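Long-range contacts in flavin-nucleotide-binding protein (Azotobacter vinelandii, PDB 6RK0), which binds FAD and heme b as a flavocytochrome and probably acts as a low-potential terminal oxidase associated with the iron-only nitrogenase: residues A[92-97]-A[109-113]; A[39-45]-A[58-64]; A[175-179]-A[190-194]. All blocks are in the same frame, centred on the assembly; numbering follows the deposited sequence. Where two conformers were deposited one is given.

Contact 1 of 3, residues A[92-97]-A[109-113]; sequences VSLLDG and CNFRS. With FAD (flavin-adenine dinucleotide), chain G.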
# COMPACT_ATOMS: atom_id res chain seq x y z
N VAL A 92 4.81 -3.12 4.95
CA VAL A 92 4.98 -3.43 3.54
C VAL A 92 3.96 -4.49 3.21
O VAL A 92 3.98 -5.58 3.78
CB VAL A 92 6.41 -3.90 3.23
CG1 VAL A 92 6.50 -4.31 1.77
CG2 VAL A 92 7.42 -2.80 3.57
N SER A 93 3.07 -4.18 2.27
CA SER A 93 2.01 -5.11 1.86
C SER A 93 2.12 -5.41 0.37
O SER A 93 2.41 -4.54 -0.45
CB SER A 93 0.62 -4.61 2.18
OG SER A 93 0.38 -3.38 1.62
N LEU A 94 1.76 -6.64 0.01
CA LEU A 94 1.55 -7.08 -1.37
C LEU A 94 0.24 -7.83 -1.45
O LEU A 94 0.05 -8.85 -0.76
CB LEU A 94 2.70 -7.92 -1.92
CG LEU A 94 3.97 -7.14 -2.21
CD1 LEU A 94 5.14 -8.08 -2.43
CD2 LEU A 94 3.78 -6.19 -3.40
N LEU A 95 -0.65 -7.37 -2.31
CA LEU A 95 -1.92 -8.03 -2.60
C LEU A 95 -1.70 -9.03 -3.74
O LEU A 95 -1.28 -8.64 -4.83
CB LEU A 95 -2.97 -6.98 -2.96
CG LEU A 95 -4.30 -7.52 -3.44
CD1 LEU A 95 -4.98 -8.43 -2.38
CD2 LEU A 95 -5.22 -6.35 -3.80
N ASP A 96 -1.99 -10.31 -3.48
CA ASP A 96 -1.66 -11.39 -4.41
C ASP A 96 -2.88 -12.07 -5.04
O ASP A 96 -2.72 -12.83 -5.98
CB ASP A 96 -0.78 -12.45 -3.75
CG ASP A 96 0.55 -11.88 -3.25
OD1 ASP A 96 1.11 -10.99 -3.95
OD2 ASP A 96 1.06 -12.33 -2.19
N GLY A 97 -4.10 -11.84 -4.53
CA GLY A 97 -5.27 -12.43 -5.16
C GLY A 97 -6.51 -12.15 -4.35
O GLY A 97 -6.43 -11.87 -3.16
N CYS A 109 -8.24 -12.66 0.90
CA CYS A 109 -7.29 -12.33 -0.14
C CYS A 109 -5.99 -13.06 0.15
O CYS A 109 -5.66 -13.34 1.30
CB CYS A 109 -7.04 -10.83 -0.30
SG CYS A 109 -6.03 -10.09 1.01
N ASN A 110 -5.28 -13.39 -0.91
CA ASN A 110 -3.91 -13.88 -0.78
C ASN A 110 -3.02 -12.65 -0.73
O ASN A 110 -3.27 -11.64 -1.40
CB ASN A 110 -3.55 -14.83 -1.90
CG ASN A 110 -4.21 -16.18 -1.69
OD1 ASN A 110 -4.43 -16.59 -0.52
ND2 ASN A 110 -4.53 -16.88 -2.76
N PHE A 111 -1.97 -12.73 0.08
CA PHE A 111 -1.17 -11.54 0.35
C PHE A 111 0.12 -11.95 1.04
O PHE A 111 0.24 -13.06 1.60
CB PHE A 111 -1.93 -10.55 1.25
CG PHE A 111 -2.25 -11.06 2.62
CD1 PHE A 111 -1.36 -10.91 3.68
CD2 PHE A 111 -3.44 -11.73 2.86
CE1 PHE A 111 -1.67 -11.40 4.95
CE2 PHE A 111 -3.75 -12.21 4.16
CZ PHE A 111 -2.85 -12.02 5.18
N ARG A 112 1.03 -10.99 1.08
CA ARG A 112 2.22 -11.02 1.95
C ARG A 112 2.29 -9.68 2.64
O ARG A 112 2.18 -8.64 1.97
CB ARG A 112 3.50 -11.23 1.11
CG ARG A 112 3.59 -12.60 0.46
CD ARG A 112 4.56 -12.60 -0.71
NE ARG A 112 3.95 -11.94 -1.85
CZ ARG A 112 4.62 -11.61 -2.95
NH1 ARG A 112 5.95 -11.73 -2.99
NH2 ARG A 112 3.99 -11.15 -4.00
N SER A 113 2.52 -9.66 3.95
CA SER A 113 2.70 -8.39 4.63
C SER A 113 3.67 -8.51 5.78
O SER A 113 3.73 -9.55 6.46
CB SER A 113 1.42 -7.73 5.07
OG SER A 113 0.73 -8.49 5.98
PA FAD G . -3.53 -8.51 15.94
O1A FAD G . -3.30 -9.96 15.73
O2A FAD G . -4.29 -8.09 17.15
O5B FAD G . -2.15 -7.73 15.86
C5B FAD G . -1.08 -8.09 16.76
C4B FAD G . 0.23 -7.97 16.05
O4B FAD G . 0.23 -8.84 14.90
C3B FAD G . 0.54 -6.61 15.45
O3B FAD G . 0.98 -5.68 16.43
C2B FAD G . 1.56 -6.96 14.37
O2B FAD G . 2.83 -7.07 14.96
C1B FAD G . 1.05 -8.31 13.88
N9A FAD G . 0.24 -8.20 12.66
C8A FAD G . -1.10 -7.96 12.56
N7A FAD G . -1.51 -7.85 11.32
C5A FAD G . -0.37 -8.00 10.56
C6A FAD G . -0.14 -7.98 9.17
N6A FAD G . -1.09 -7.75 8.24
N1A FAD G . 1.14 -8.15 8.74
C2A FAD G . 2.10 -8.36 9.65
N3A FAD G . 2.01 -8.39 10.98
C4A FAD G . 0.72 -8.22 11.37
N1 FAD G . -8.01 -7.53 7.75
C2 FAD G . -9.35 -7.30 7.91
O2 FAD G . -9.90 -7.41 9.01
N3 FAD G . -10.11 -6.90 6.83
C4 FAD G . -9.64 -6.71 5.57
O4 FAD G . -10.36 -6.29 4.66
C4X FAD G . -8.23 -7.02 5.40
N5 FAD G . -7.69 -6.90 4.18
C5X FAD G . -6.31 -7.11 4.06
C6 FAD G . -5.71 -6.92 2.80
C7 FAD G . -4.33 -7.09 2.64
C7M FAD G . -3.70 -6.90 1.27
C8 FAD G . -3.55 -7.45 3.75
C8M FAD G . -2.06 -7.56 3.65
C9 FAD G . -4.16 -7.67 4.98
C9A FAD G . -5.52 -7.49 5.16
N10 FAD G . -6.16 -7.71 6.40
C10 FAD G . -7.50 -7.40 6.56
C1' FAD G . -5.42 -8.14 7.59
C2' FAD G . -5.03 -6.97 8.48
O2' FAD G . -3.87 -6.35 7.96
C3' FAD G . -4.77 -7.44 9.91
O3' FAD G . -3.76 -8.43 9.89
C4' FAD G . -6.01 -8.00 10.59
O4' FAD G . -7.09 -7.07 10.45
C5' FAD G . -5.77 -8.22 12.06
O5' FAD G . -5.29 -6.99 12.66
P FAD G . -5.24 -6.81 14.23
O1P FAD G . -6.57 -7.10 14.87
O2P FAD G . -4.60 -5.45 14.49
O3P FAD G . -4.19 -7.95 14.61
O HOH W 1 -3.18 -15.61 -5.18
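C109 lies early in strand 108-118 of this antiparallel hairpin, its SG 3.7 Å from FAD C6 on the flavin's dimethylbenzene end, its CB 3.8 Å from L95 CD1. At N110 the pairing slips by one residue, a classic beta bulge: N110 O accepts from D96 N (2.8 Å) and, weakly, from G97 N (3.2 Å), while N110 N donates to G97 O (2.9 Å). The N110 side chain hydrogen-bonds to R174 and G176, and a water joins its ND2 (3.0 Å) to D96 O (2.9 Å). F111, paired with L95, lays a ring face against the flavin, CD1 3.4 Å from FAD C8M. R112 forms the hydrogen-bonded pair with L94: L94 N to R112 O (2.8 Å) and R112 N to L94 O (3.0 Å). Its guanidinium forms a bidentate salt bridge with D96, R112 NH2 to D96 OD1 and R112 NE to D96 OD2 both 2.9 Å, and rests one face on L94 CD1. S113, opposite S93, donates from OG to the adenine N1A of FAD (2.8 Å). Strand 88-100 is flanked by strand 192-200, whose I196 shares a backbone hydrogen bond with D96, and strand 108-118 by strand 169-174; helix 32-40 packs on V92 and R112.

Contact 2 of 3, residues A[39-45]-A[58-64]; sequences LDATPLA and TPTFFWR. With FAD (flavin-adenine dinucleotide), chain F.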
# COMPACT_ATOMS: atom_id res chain seq x y z
N LEU A 39 10.28 -7.98 2.04
CA LEU A 39 10.90 -6.67 1.86
C LEU A 39 11.59 -6.56 0.50
O LEU A 39 11.61 -5.49 -0.11
CB LEU A 39 11.89 -6.42 2.97
CG LEU A 39 11.31 -6.27 4.38
CD1 LEU A 39 12.46 -6.17 5.37
CD2 LEU A 39 10.39 -5.05 4.48
N ASP A 40 12.17 -7.65 0.02
CA ASP A 40 12.94 -7.61 -1.21
C ASP A 40 12.05 -7.63 -2.45
O ASP A 40 12.54 -7.38 -3.54
CB ASP A 40 13.92 -8.78 -1.27
CG ASP A 40 15.06 -8.65 -0.27
OD1 ASP A 40 15.23 -7.55 0.32
OD2 ASP A 40 15.78 -9.67 -0.07
N ALA A 41 10.77 -7.94 -2.30
CA ALA A 41 9.86 -8.11 -3.42
C ALA A 41 9.25 -6.82 -3.94
O ALA A 41 8.64 -6.84 -5.02
CB ALA A 41 8.75 -9.07 -3.06
N THR A 42 9.37 -5.70 -3.22
CA THR A 42 8.61 -4.51 -3.55
C THR A 42 9.33 -3.29 -3.00
O THR A 42 9.97 -3.38 -1.96
CB THR A 42 7.19 -4.61 -2.96
OG1 THR A 42 6.50 -3.41 -3.31
CG2 THR A 42 7.18 -4.82 -1.46
N PRO A 43 9.19 -2.13 -3.66
CA PRO A 43 9.78 -0.90 -3.13
C PRO A 43 8.83 -0.08 -2.29
O PRO A 43 9.29 0.95 -1.76
CB PRO A 43 10.11 -0.13 -4.41
CG PRO A 43 8.98 -0.50 -5.34
CD PRO A 43 8.70 -1.96 -5.04
N LEU A 44 7.55 -0.45 -2.18
CA LEU A 44 6.56 0.46 -1.61
C LEU A 44 6.19 0.08 -0.17
O LEU A 44 5.61 -1.01 0.06
CB LEU A 44 5.30 0.49 -2.48
CG LEU A 44 4.15 1.36 -1.98
CD1 LEU A 44 4.57 2.82 -1.84
CD2 LEU A 44 2.92 1.22 -2.88
N ALA A 45 6.44 1.01 0.75
CA ALA A 45 6.08 0.88 2.17
C ALA A 45 5.07 1.95 2.55
O ALA A 45 4.89 2.94 1.84
CB ALA A 45 7.32 1.03 3.04
N THR A 58 2.23 7.42 5.74
CA THR A 58 2.92 8.03 4.60
C THR A 58 3.39 6.95 3.65
O THR A 58 4.25 6.14 4.04
CB THR A 58 4.09 8.86 5.10
OG1 THR A 58 3.62 9.89 5.97
CG2 THR A 58 4.85 9.49 3.92
N PRO A 59 2.92 6.92 2.39
CA PRO A 59 3.51 6.01 1.41
C PRO A 59 4.90 6.47 1.04
O PRO A 59 5.13 7.67 0.86
CB PRO A 59 2.57 6.12 0.21
CG PRO A 59 1.61 7.17 0.49
CD PRO A 59 1.84 7.75 1.82
N THR A 60 5.84 5.53 0.92
CA THR A 60 7.20 5.91 0.55
C THR A 60 7.92 4.71 -0.04
O THR A 60 7.61 3.56 0.26
CB THR A 60 7.92 6.47 1.78
OG1 THR A 60 9.12 7.09 1.35
CG2 THR A 60 8.19 5.38 2.85
N PHE A 61 8.93 4.98 -0.86
CA PHE A 61 9.84 3.92 -1.28
C PHE A 61 10.78 3.53 -0.14
O PHE A 61 11.04 4.34 0.76
CB PHE A 61 10.65 4.35 -2.52
CG PHE A 61 9.97 3.98 -3.83
CD1 PHE A 61 8.55 3.87 -3.94
CD2 PHE A 61 10.72 3.53 -4.89
CE1 PHE A 61 7.93 3.51 -5.15
CE2 PHE A 61 10.12 3.20 -6.10
CZ PHE A 61 8.74 3.17 -6.24
N PHE A 62 11.29 2.29 -0.19
CA PHE A 62 12.31 1.87 0.77
C PHE A 62 13.22 0.86 0.11
O PHE A 62 12.88 0.27 -0.92
CB PHE A 62 11.68 1.24 2.04
CG PHE A 62 11.16 -0.15 1.80
CD1 PHE A 62 9.96 -0.36 1.13
CD2 PHE A 62 11.93 -1.25 2.12
CE1 PHE A 62 9.54 -1.63 0.81
CE2 PHE A 62 11.52 -2.53 1.80
CZ PHE A 62 10.32 -2.73 1.15
N TRP A 63 14.39 0.68 0.73
CA TRP A 63 15.31 -0.35 0.28
C TRP A 63 15.93 -1.04 1.49
O TRP A 63 16.01 -0.45 2.57
CB TRP A 63 16.37 0.19 -0.69
CG TRP A 63 17.37 1.13 -0.13
CD1 TRP A 63 18.69 0.84 0.16
CD2 TRP A 63 17.21 2.55 0.16
NE1 TRP A 63 19.31 1.97 0.61
CE2 TRP A 63 18.45 3.03 0.60
CE3 TRP A 63 16.14 3.46 0.04
CZ2 TRP A 63 18.65 4.40 0.94
CZ3 TRP A 63 16.34 4.81 0.35
CH2 TRP A 63 17.58 5.25 0.82
N ARG A 64 16.35 -2.28 1.32
CA ARG A 64 16.96 -3.04 2.40
C ARG A 64 18.46 -3.17 2.16
O ARG A 64 18.90 -3.46 1.04
CB ARG A 64 16.36 -4.44 2.49
CG ARG A 64 16.88 -5.24 3.68
CD ARG A 64 16.27 -6.62 3.83
NE ARG A 64 16.61 -7.56 2.77
CZ ARG A 64 17.70 -8.32 2.79
NH1 ARG A 64 18.60 -8.23 3.77
NH2 ARG A 64 17.87 -9.21 1.83
PA FAD F . 3.37 17.61 4.15
O1A FAD F . 3.14 18.37 2.91
O2A FAD F . 4.11 18.26 5.25
O5B FAD F . 1.99 17.05 4.72
C5B FAD F . 0.90 17.96 4.97
C4B FAD F . -0.39 17.31 4.57
O4B FAD F . -0.38 17.00 3.16
C3B FAD F . -0.67 15.97 5.24
O3B FAD F . -1.14 16.10 6.58
C2B FAD F . -1.67 15.35 4.27
O2B FAD F . -2.97 15.85 4.53
C1B FAD F . -1.18 15.86 2.91
N9A FAD F . -0.35 14.87 2.21
C8A FAD F . 0.99 14.65 2.35
N7A FAD F . 1.43 13.65 1.63
C5A FAD F . 0.30 13.17 0.97
C6A FAD F . 0.11 12.10 0.07
N6A FAD F . 1.07 11.27 -0.34
N1A FAD F . -1.16 11.88 -0.36
C2A FAD F . -2.14 12.69 0.06
N3A FAD F . -2.07 13.72 0.91
C4A FAD F . -0.81 13.90 1.33
N1 FAD F . 8.05 10.81 -0.37
C2 FAD F . 9.39 10.78 -0.09
O2 FAD F . 9.94 11.68 0.55
N3 FAD F . 10.15 9.72 -0.51
C4 FAD F . 9.68 8.64 -1.22
O4 FAD F . 10.42 7.69 -1.49
C4X FAD F . 8.28 8.71 -1.57
N5 FAD F . 7.76 7.72 -2.30
C5X FAD F . 6.38 7.75 -2.53
C6 FAD F . 5.79 6.70 -3.24
C7 FAD F . 4.41 6.68 -3.48
C7M FAD F . 3.81 5.54 -4.27
C8 FAD F . 3.62 7.74 -3.03
C8M FAD F . 2.13 7.75 -3.23
C9 FAD F . 4.21 8.81 -2.35
C9A FAD F . 5.58 8.83 -2.11
N10 FAD F . 6.22 9.90 -1.43
C10 FAD F . 7.54 9.83 -1.09
C1' FAD F . 5.47 11.08 -0.96
C2' FAD F . 5.04 10.95 0.50
O2' FAD F . 3.88 10.13 0.58
C3' FAD F . 4.71 12.32 1.09
O3' FAD F . 3.70 12.94 0.31
C4' FAD F . 5.92 13.25 1.18
O4' FAD F . 7.02 12.56 1.77
C5' FAD F . 5.60 14.51 1.95
O5' FAD F . 5.15 14.13 3.28
P FAD F . 5.06 15.20 4.42
O1P FAD F . 6.39 15.87 4.64
O2P FAD F . 4.39 14.53 5.59
O3P FAD F . 4.05 16.25 3.76
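F62 fills the apolar centre, its p rotamer laying the ring along the 39-45 backbone. F62 CE2 lies 3.8 Å from L39 CD2 and F62 CD1 3.5 Å from A45 CB, with F62 CZ 3.2 Å from T42 O and 3.3 Å from L39 O. P43 CB sits over the face of the F61 ring, 3.8 Å from the centroid and 15° off the normal, a CH-pi contact. These side chains lie at the open end of the antiparallel hairpin of strands 44-51 and 54-65, within the FMN-binding fold of the pyridoxamine 5'-phosphate oxidase family, used here for FAD. A45 and T60 form a hydrogen-bonded pair (A45 N to T60 O 2.8 Å, T60 N to A45 O 2.9 Å), L44 and F61 a non-hydrogen-bonded one, and F62 N reaches P43 O at 2.9 Å. The backbone also serves the cofactor: F61 N donates to FAD O4 (3.2 Å) and P59 O accepts from the ribityl O2' (2.8 Å). The same FAD is also hydrogen-bonded by the second subunit, including K172 and S113 of that chain. At the polar edge R64 clasps D40, R64 NE to D40 OD1 2.8 Å and R64 NH2 to D40 OD2 2.9 Å, a bidentate salt bridge.

Contact 3 of 3, residues A[175-179]-A[190-194]; sequences TGPPL and WAGVI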
# COMPACT_ATOMS: atom_id res chain seq x y z
N THR A 175 -1.66 -17.87 1.03
CA THR A 175 -1.61 -18.38 -0.33
C THR A 175 -2.72 -19.42 -0.52
O THR A 175 -3.28 -19.92 0.45
CB THR A 175 -0.25 -19.07 -0.65
OG1 THR A 175 -0.07 -20.19 0.23
CG2 THR A 175 0.94 -18.13 -0.48
N GLY A 176 -2.97 -19.78 -1.77
CA GLY A 176 -3.77 -20.95 -2.09
C GLY A 176 -5.26 -20.70 -2.15
O GLY A 176 -5.75 -19.57 -2.14
N PRO A 177 -6.02 -21.81 -2.21
CA PRO A 177 -7.46 -21.72 -2.48
C PRO A 177 -8.25 -21.19 -1.30
O PRO A 177 -7.75 -21.07 -0.16
CB PRO A 177 -7.86 -23.19 -2.82
CG PRO A 177 -6.60 -23.88 -3.09
CD PRO A 177 -5.52 -23.20 -2.32
N PRO A 178 -9.55 -20.96 -1.50
CA PRO A 178 -10.45 -20.62 -0.40
C PRO A 178 -10.50 -21.75 0.62
O PRO A 178 -10.27 -22.93 0.31
CB PRO A 178 -11.82 -20.44 -1.08
CG PRO A 178 -11.66 -20.88 -2.40
CD PRO A 178 -10.26 -21.00 -2.78
N LEU A 179 -10.85 -21.36 1.85
CA LEU A 179 -11.07 -22.30 2.96
C LEU A 179 -12.45 -22.04 3.55
O LEU A 179 -12.64 -21.15 4.38
CB LEU A 179 -9.97 -22.17 4.01
CG LEU A 179 -8.59 -22.67 3.54
CD1 LEU A 179 -7.50 -22.15 4.44
CD2 LEU A 179 -8.55 -24.19 3.50
N TRP A 190 -19.56 -21.27 -7.01
CA TRP A 190 -18.21 -21.40 -7.54
C TRP A 190 -17.23 -20.69 -6.63
O TRP A 190 -17.39 -19.49 -6.34
CB TRP A 190 -18.19 -20.75 -8.93
CG TRP A 190 -16.90 -20.94 -9.69
CD1 TRP A 190 -16.64 -21.90 -10.59
CD2 TRP A 190 -15.69 -20.17 -9.56
NE1 TRP A 190 -15.35 -21.77 -11.07
CE2 TRP A 190 -14.74 -20.71 -10.46
CE3 TRP A 190 -15.32 -19.05 -8.81
CZ2 TRP A 190 -13.46 -20.16 -10.63
CZ3 TRP A 190 -14.03 -18.52 -8.97
CH2 TRP A 190 -13.13 -19.10 -9.85
N ALA A 191 -16.17 -21.38 -6.23
CA ALA A 191 -15.13 -20.81 -5.40
C ALA A 191 -13.82 -20.85 -6.16
O ALA A 191 -13.63 -21.65 -7.09
CB ALA A 191 -15.02 -21.60 -4.10
N GLY A 192 -12.88 -19.99 -5.77
CA GLY A 192 -11.60 -19.97 -6.46
C GLY A 192 -10.85 -18.70 -6.11
O GLY A 192 -11.15 -18.05 -5.10
N VAL A 193 -9.85 -18.40 -6.92
CA VAL A 193 -8.96 -17.26 -6.65
C VAL A 193 -8.79 -16.48 -7.94
O VAL A 193 -8.58 -17.06 -9.02
CB VAL A 193 -7.58 -17.74 -6.13
CG1 VAL A 193 -6.60 -16.57 -5.99
CG2 VAL A 193 -7.75 -18.48 -4.84
N ILE A 194 -8.84 -15.15 -7.83
CA ILE A 194 -8.46 -14.27 -8.93
C ILE A 194 -7.05 -13.77 -8.61
O ILE A 194 -6.90 -12.92 -7.71
CB ILE A 194 -9.42 -13.09 -9.14
CG1 ILE A 194 -10.85 -13.53 -9.33
CG2 ILE A 194 -8.88 -12.27 -10.32
CD1 ILE A 194 -11.82 -12.38 -9.39
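This is a small apolar contact, 157 Å² in all, between the loop that leaves strand 169-174 and the start of strand 192-200, its centre about 25 Å from the centre of the chain and away from the cofactor sites. The CA-to-CB bond of P178 points toward the opposing segment; P178 CG lies 3.8 Å from A191 CB and 3.7 Å from G192 N, and P178 CD is 4.1 Å from V193 CG2. V193 CG2 also meets G176 O at 3.5 Å and P177 CA at 4.0 Å. The segments meet by packing, without a beta ladder between them. Strand 192-200 instead pairs with strand 88-100, with backbone hydrogen bonds of G192 with I100 and I194 with L98, and G192 and V193 pair antiparallel with a strand of the second subunit, carrying the sheet across the dimer interface. At G192 (phi/psi 164/-163) a CB would clash with W190 CH2 at 2.5 Å. G176, at a positive phi of 86°, directs its carbonyl to N110, while P177 O accepts from R174.

How the contacts relate
From the N terminus, contact 2 comes first, bringing the end of helix 32-40 and the start of strand 44-51 back against strand 54-65. Contact 1 follows, closing the hairpin of strands 88-100 and 108-118, and contact 3 closes the loop between strands 169-174 and 192-200. The three are in series; none nests in or crosses another. Contacts 1 and 2, with centres 14 Å apart, touch where V92 CG1 meets T42 CG2 at 3.3 Å and L94 CD1 meets A41 CB at 3.8 Å. Contact 1 reaches contact 3 through N110 ND2, 3.0 Å from G176 O. Contacts 2 and 3 remain about 12 Å apart at their nearest atoms, joined through one antiparallel sheet.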